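Local coordinates for protein possible adhesin (Caldicellulosiruptor kronotskyensis, PDB 4WA0) that probably mediates attachment of this extreme thermophile to cellulose, the chain here being the C-terminal beta-helix domain of a tapirin, at residues I71-A85 with I95-Y109. Numbering follows the deposited sequence.
Sequences IVVRNIIYVEKSLKA and IDAKTIYVGQEMQLY
The I77 side chain points into the interior of the coil and packs on I95, A97 and I100. Its CD1 lies 3.7 Å from I95 CG2 and equally close to A97 CB. With CG1 beside its own backbone N (chi1 -64°), that branch is turned toward the I95-A97 strand, while CG2 packs along I100. I100 CD1 in turn meets L83 CD2 at 3.9 Å, the two side chains crossing at about a right angle. V79 and V102 extend this apolar interior, and M56 of strand 56-58 and F116 of strand 112-116 continue it into the neighbouring coils.

Backbone hydrogen bonds join all three strand pairs in parallel, for example Y101 N to I77 O and Q107 N to L83 O. These are two successive coils of a right-handed parallel beta-helix, with paired strand axes 4.7 to 4.8 Å apart. A beta bulge at the R74-N75 corner shifts the register by one. At the next corner, S82 OG accepts from E105 N (3.1 Å), and Q104 N approaches K81 O from above the carbonyl plane.

On the outer face, Y101 CD2 sits over one face of the Y78 ring, 3.7 Å from CE2. The ring planes are inclined at 40°. Helix 217-224 covers Y78, and Y101 OH bonds to D122.

Water bridges the polar corners. One water links N75 OD1, K98 NZ and T99 OG1; N75 ND2 also hydrogen-bonds N49 OD1, and T99 OG1 hydrogen-bonds Q118 NE2. Another donates to E80 O and to Q104 OE1, both at 2.8 Å.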
# COMPACT_ATOMS: atom_id res chain seq x y z
N ILE A 71 3.40 -5.63 -6.28
CA ILE A 71 2.80 -5.32 -4.99
C ILE A 71 2.04 -6.56 -4.60
O ILE A 71 1.07 -6.90 -5.27
CB ILE A 71 1.95 -4.05 -5.07
CG1 ILE A 71 2.87 -2.83 -5.31
CG2 ILE A 71 1.09 -3.91 -3.84
CD1 ILE A 71 2.14 -1.61 -5.71
N VAL A 72 2.45 -7.20 -3.51
CA VAL A 72 1.76 -8.37 -3.03
C VAL A 72 1.33 -8.08 -1.61
O VAL A 72 2.14 -7.64 -0.79
CB VAL A 72 2.68 -9.62 -3.05
CG1 VAL A 72 2.02 -10.79 -2.37
CG2 VAL A 72 3.18 -9.93 -4.47
N VAL A 73 0.02 -8.25 -1.38
CA VAL A 73 -0.66 -7.89 -0.15
C VAL A 73 -1.41 -9.13 0.30
O VAL A 73 -2.33 -9.61 -0.38
CB VAL A 73 -1.58 -6.69 -0.35
CG1 VAL A 73 -2.28 -6.36 0.97
CG2 VAL A 73 -0.82 -5.44 -0.89
N ARG A 74 -1.03 -9.64 1.47
CA ARG A 74 -1.51 -10.93 1.93
C ARG A 74 -2.92 -10.87 2.45
O ARG A 74 -3.60 -11.91 2.50
CB ARG A 74 -0.60 -11.50 3.02
CG ARG A 74 0.83 -11.77 2.58
CD ARG A 74 1.60 -12.18 3.83
NE ARG A 74 3.00 -12.25 3.57
CZ ARG A 74 3.96 -11.57 4.19
NH1 ARG A 74 3.72 -10.79 5.22
NH2 ARG A 74 5.22 -11.82 3.84
N ASN A 75 -3.35 -9.72 2.90
CA ASN A 75 -4.66 -9.53 3.43
C ASN A 75 -5.37 -8.42 2.62
O ASN A 75 -5.84 -8.70 1.53
CB ASN A 75 -4.63 -9.34 4.97
CG ASN A 75 -6.00 -9.33 5.52
OD1 ASN A 75 -6.83 -10.14 5.08
ND2 ASN A 75 -6.30 -8.45 6.45
N ILE A 76 -5.43 -7.19 3.12
CA ILE A 76 -6.32 -6.18 2.59
C ILE A 76 -5.60 -4.98 1.95
O ILE A 76 -4.67 -4.47 2.51
CB ILE A 76 -7.28 -5.67 3.70
CG1 ILE A 76 -8.23 -6.80 4.14
CG2 ILE A 76 -8.01 -4.40 3.25
CD1 ILE A 76 -9.01 -6.58 5.43
N ILE A 77 -6.06 -4.57 0.77
CA ILE A 77 -5.80 -3.23 0.21
C ILE A 77 -7.12 -2.45 0.49
O ILE A 77 -8.19 -2.83 -0.03
CB ILE A 77 -5.49 -3.29 -1.31
CG1 ILE A 77 -4.19 -4.08 -1.58
CG2 ILE A 77 -5.35 -1.88 -1.88
CD1 ILE A 77 -3.74 -4.13 -2.98
N TYR A 78 -7.00 -1.34 1.18
CA TYR A 78 -8.13 -0.50 1.45
C TYR A 78 -7.89 0.85 0.89
O TYR A 78 -6.90 1.45 1.20
CB TYR A 78 -8.41 -0.44 2.95
CG TYR A 78 -9.51 0.51 3.38
CD1 TYR A 78 -9.31 1.87 3.39
CD2 TYR A 78 -10.72 0.04 3.87
CE1 TYR A 78 -10.30 2.77 3.85
CE2 TYR A 78 -11.72 0.93 4.28
CZ TYR A 78 -11.51 2.28 4.23
OH TYR A 78 -12.41 3.21 4.68
N VAL A 79 -8.80 1.33 0.07
CA VAL A 79 -8.70 2.69 -0.50
C VAL A 79 -10.00 3.40 -0.24
O VAL A 79 -11.06 3.02 -0.77
CB VAL A 79 -8.41 2.63 -2.00
CG1 VAL A 79 -8.23 4.04 -2.59
CG2 VAL A 79 -7.14 1.80 -2.27
N GLU A 80 -9.96 4.46 0.57
CA GLU A 80 -11.21 5.18 0.87
C GLU A 80 -11.84 5.87 -0.36
O GLU A 80 -13.08 5.90 -0.52
CB GLU A 80 -10.93 6.18 2.01
CG GLU A 80 -12.16 6.99 2.44
CD GLU A 80 -11.83 8.20 3.32
OE1 GLU A 80 -11.42 8.01 4.46
OE2 GLU A 80 -12.06 9.37 2.88
N LYS A 81 -11.00 6.46 -1.22
CA LYS A 81 -11.46 7.17 -2.44
C LYS A 81 -11.15 6.34 -3.67
O LYS A 81 -11.58 5.17 -3.67
CB LYS A 81 -10.96 8.63 -2.44
CG LYS A 81 -11.35 9.36 -1.16
CD LYS A 81 -10.86 10.79 -1.17
CE LYS A 81 -11.27 11.45 0.16
NZ LYS A 81 -10.78 12.84 0.12
N SER A 82 -10.55 6.91 -4.71
CA SER A 82 -10.25 6.19 -5.90
C SER A 82 -8.84 5.59 -5.87
O SER A 82 -7.92 6.09 -5.14
CB SER A 82 -10.34 7.16 -7.06
OG SER A 82 -11.72 7.48 -7.21
N LEU A 83 -8.72 4.48 -6.57
CA LEU A 83 -7.43 3.91 -6.91
C LEU A 83 -7.12 4.14 -8.37
O LEU A 83 -7.96 3.80 -9.29
CB LEU A 83 -7.45 2.43 -6.67
CG LEU A 83 -6.21 1.65 -7.15
CD1 LEU A 83 -4.90 2.09 -6.53
CD2 LEU A 83 -6.45 0.20 -6.79
N LYS A 84 -5.94 4.67 -8.64
CA LYS A 84 -5.55 4.94 -10.00
C LYS A 84 -4.18 4.36 -10.28
O LYS A 84 -3.20 4.82 -9.66
CB LYS A 84 -5.55 6.45 -10.30
CG LYS A 84 -5.17 6.71 -11.73
CD LYS A 84 -5.35 8.13 -12.20
CE LYS A 84 -5.80 8.09 -13.66
NZ LYS A 84 -5.46 9.30 -14.43
N ALA A 85 -4.12 3.40 -11.21
CA ALA A 85 -2.82 2.79 -11.66
C ALA A 85 -2.45 3.40 -12.99
O ALA A 85 -3.03 3.11 -14.02
CB ALA A 85 -2.90 1.31 -11.68
N ILE A 95 -0.32 -6.43 -9.16
CA ILE A 95 -0.90 -6.32 -7.81
C ILE A 95 -1.55 -7.63 -7.53
O ILE A 95 -2.41 -8.03 -8.30
CB ILE A 95 -1.92 -5.21 -7.63
CG1 ILE A 95 -1.37 -3.85 -8.08
CG2 ILE A 95 -2.36 -5.16 -6.21
CD1 ILE A 95 -2.30 -2.69 -7.90
N ASP A 96 -1.22 -8.28 -6.43
CA ASP A 96 -1.83 -9.54 -6.06
C ASP A 96 -2.24 -9.43 -4.61
O ASP A 96 -1.33 -9.36 -3.75
CB ASP A 96 -0.79 -10.64 -6.27
CG ASP A 96 -1.34 -12.01 -6.08
OD1 ASP A 96 -2.05 -12.21 -5.07
OD2 ASP A 96 -1.00 -12.94 -6.90
N ALA A 97 -3.57 -9.30 -4.35
CA ALA A 97 -4.15 -9.08 -3.03
C ALA A 97 -5.23 -10.08 -2.72
O ALA A 97 -5.97 -10.47 -3.59
CB ALA A 97 -4.71 -7.67 -2.84
N LYS A 98 -5.37 -10.46 -1.45
CA LYS A 98 -6.49 -11.29 -1.09
C LYS A 98 -7.78 -10.46 -1.20
O LYS A 98 -8.74 -10.90 -1.80
CB LYS A 98 -6.33 -11.87 0.33
CG LYS A 98 -7.46 -12.74 0.81
CD LYS A 98 -7.06 -13.37 2.13
CE LYS A 98 -8.26 -13.90 2.88
NZ LYS A 98 -9.21 -12.83 3.28
N THR A 99 -7.82 -9.30 -0.58
CA THR A 99 -9.11 -8.54 -0.47
C THR A 99 -8.77 -7.13 -0.90
O THR A 99 -7.75 -6.62 -0.50
CB THR A 99 -9.66 -8.51 0.92
OG1 THR A 99 -9.95 -9.84 1.40
CG2 THR A 99 -10.91 -7.61 1.04
N ILE A 100 -9.52 -6.56 -1.84
CA ILE A 100 -9.35 -5.12 -2.16
C ILE A 100 -10.70 -4.43 -2.00
O ILE A 100 -11.72 -4.98 -2.48
CB ILE A 100 -8.72 -4.89 -3.56
CG1 ILE A 100 -8.55 -3.39 -3.87
CG2 ILE A 100 -9.48 -5.58 -4.72
CD1 ILE A 100 -7.59 -3.08 -4.95
N TYR A 101 -10.73 -3.27 -1.33
CA TYR A 101 -11.89 -2.46 -1.26
C TYR A 101 -11.53 -1.09 -1.79
O TYR A 101 -10.52 -0.54 -1.35
CB TYR A 101 -12.33 -2.33 0.20
CG TYR A 101 -13.31 -1.23 0.43
CD1 TYR A 101 -14.67 -1.37 -0.04
CD2 TYR A 101 -12.94 0.01 0.94
CE1 TYR A 101 -15.56 -0.32 0.08
CE2 TYR A 101 -13.87 1.05 1.11
CZ TYR A 101 -15.16 0.89 0.66
OH TYR A 101 -16.07 1.94 0.82
N VAL A 102 -12.36 -0.53 -2.67
CA VAL A 102 -12.21 0.83 -3.17
C VAL A 102 -13.56 1.51 -3.01
O VAL A 102 -14.57 1.08 -3.58
CB VAL A 102 -11.73 0.85 -4.61
CG1 VAL A 102 -11.54 2.23 -5.15
CG2 VAL A 102 -10.38 0.16 -4.77
N GLY A 103 -13.54 2.66 -2.31
CA GLY A 103 -14.77 3.39 -2.00
C GLY A 103 -15.30 4.17 -3.17
O GLY A 103 -16.52 4.33 -3.29
N GLN A 104 -14.44 4.70 -4.02
CA GLN A 104 -14.84 5.39 -5.26
C GLN A 104 -14.33 4.54 -6.47
O GLN A 104 -14.56 3.36 -6.49
CB GLN A 104 -14.38 6.83 -5.22
CG GLN A 104 -15.01 7.60 -4.05
CD GLN A 104 -14.50 9.04 -3.81
OE1 GLN A 104 -14.78 9.65 -2.79
NE2 GLN A 104 -13.81 9.58 -4.75
N GLU A 105 -13.76 5.15 -7.46
CA GLU A 105 -13.50 4.49 -8.72
C GLU A 105 -12.16 3.76 -8.70
O GLU A 105 -11.21 4.21 -7.99
CB GLU A 105 -13.47 5.52 -9.77
CG GLU A 105 -14.88 6.00 -10.11
CD GLU A 105 -14.94 6.33 -11.56
OE1 GLU A 105 -13.89 6.79 -12.08
OE2 GLU A 105 -15.97 6.11 -12.20
N MSE A 106 -12.13 2.57 -9.29
CA MSE A 106 -10.89 1.82 -9.53
C MSE A 106 -10.55 2.00 -10.97
O MSE A 106 -11.29 1.52 -11.82
CB MSE A 106 -11.00 0.34 -9.21
CG MSE A 106 -9.64 -0.29 -9.46
SE MSE A 106 -9.57 -2.20 -8.99
CE MSE A 106 -10.78 -2.39 -7.43
N GLN A 107 -9.45 2.70 -11.27
CA GLN A 107 -9.06 3.00 -12.65
C GLN A 107 -7.70 2.37 -12.96
O GLN A 107 -6.70 2.79 -12.36
CB GLN A 107 -9.03 4.50 -12.88
CG GLN A 107 -10.43 5.09 -13.08
CD GLN A 107 -10.40 6.58 -13.37
OE1 GLN A 107 -9.45 7.08 -13.93
NE2 GLN A 107 -11.46 7.28 -12.99
N LEU A 108 -7.66 1.34 -13.80
CA LEU A 108 -6.43 0.60 -14.05
C LEU A 108 -6.02 0.87 -15.49
O LEU A 108 -6.61 0.30 -16.42
CB LEU A 108 -6.56 -0.87 -13.79
CG LEU A 108 -7.10 -1.30 -12.41
CD1 LEU A 108 -7.13 -2.81 -12.28
CD2 LEU A 108 -6.32 -0.69 -11.28
N TYR A 109 -5.02 1.72 -15.68
CA TYR A 109 -4.50 2.08 -16.99
C TYR A 109 -3.16 1.42 -17.26
O TYR A 109 -2.85 1.06 -18.40
CB TYR A 109 -4.38 3.59 -17.08
CG TYR A 109 -5.73 4.32 -17.07
CD1 TYR A 109 -6.91 3.66 -17.35
CD2 TYR A 109 -5.83 5.60 -16.64
CE1 TYR A 109 -8.16 4.30 -17.24
CE2 TYR A 109 -7.07 6.25 -16.60
CZ TYR A 109 -8.21 5.60 -16.91
OH TYR A 109 -9.46 6.25 -16.83
O HOH W 1 -1.83 -11.92 -2.17
O HOH W 2 -9.36 -10.12 4.00
O HOH W 3 -15.08 5.04 1.19
O HOH W 4 -15.06 7.85 -0.63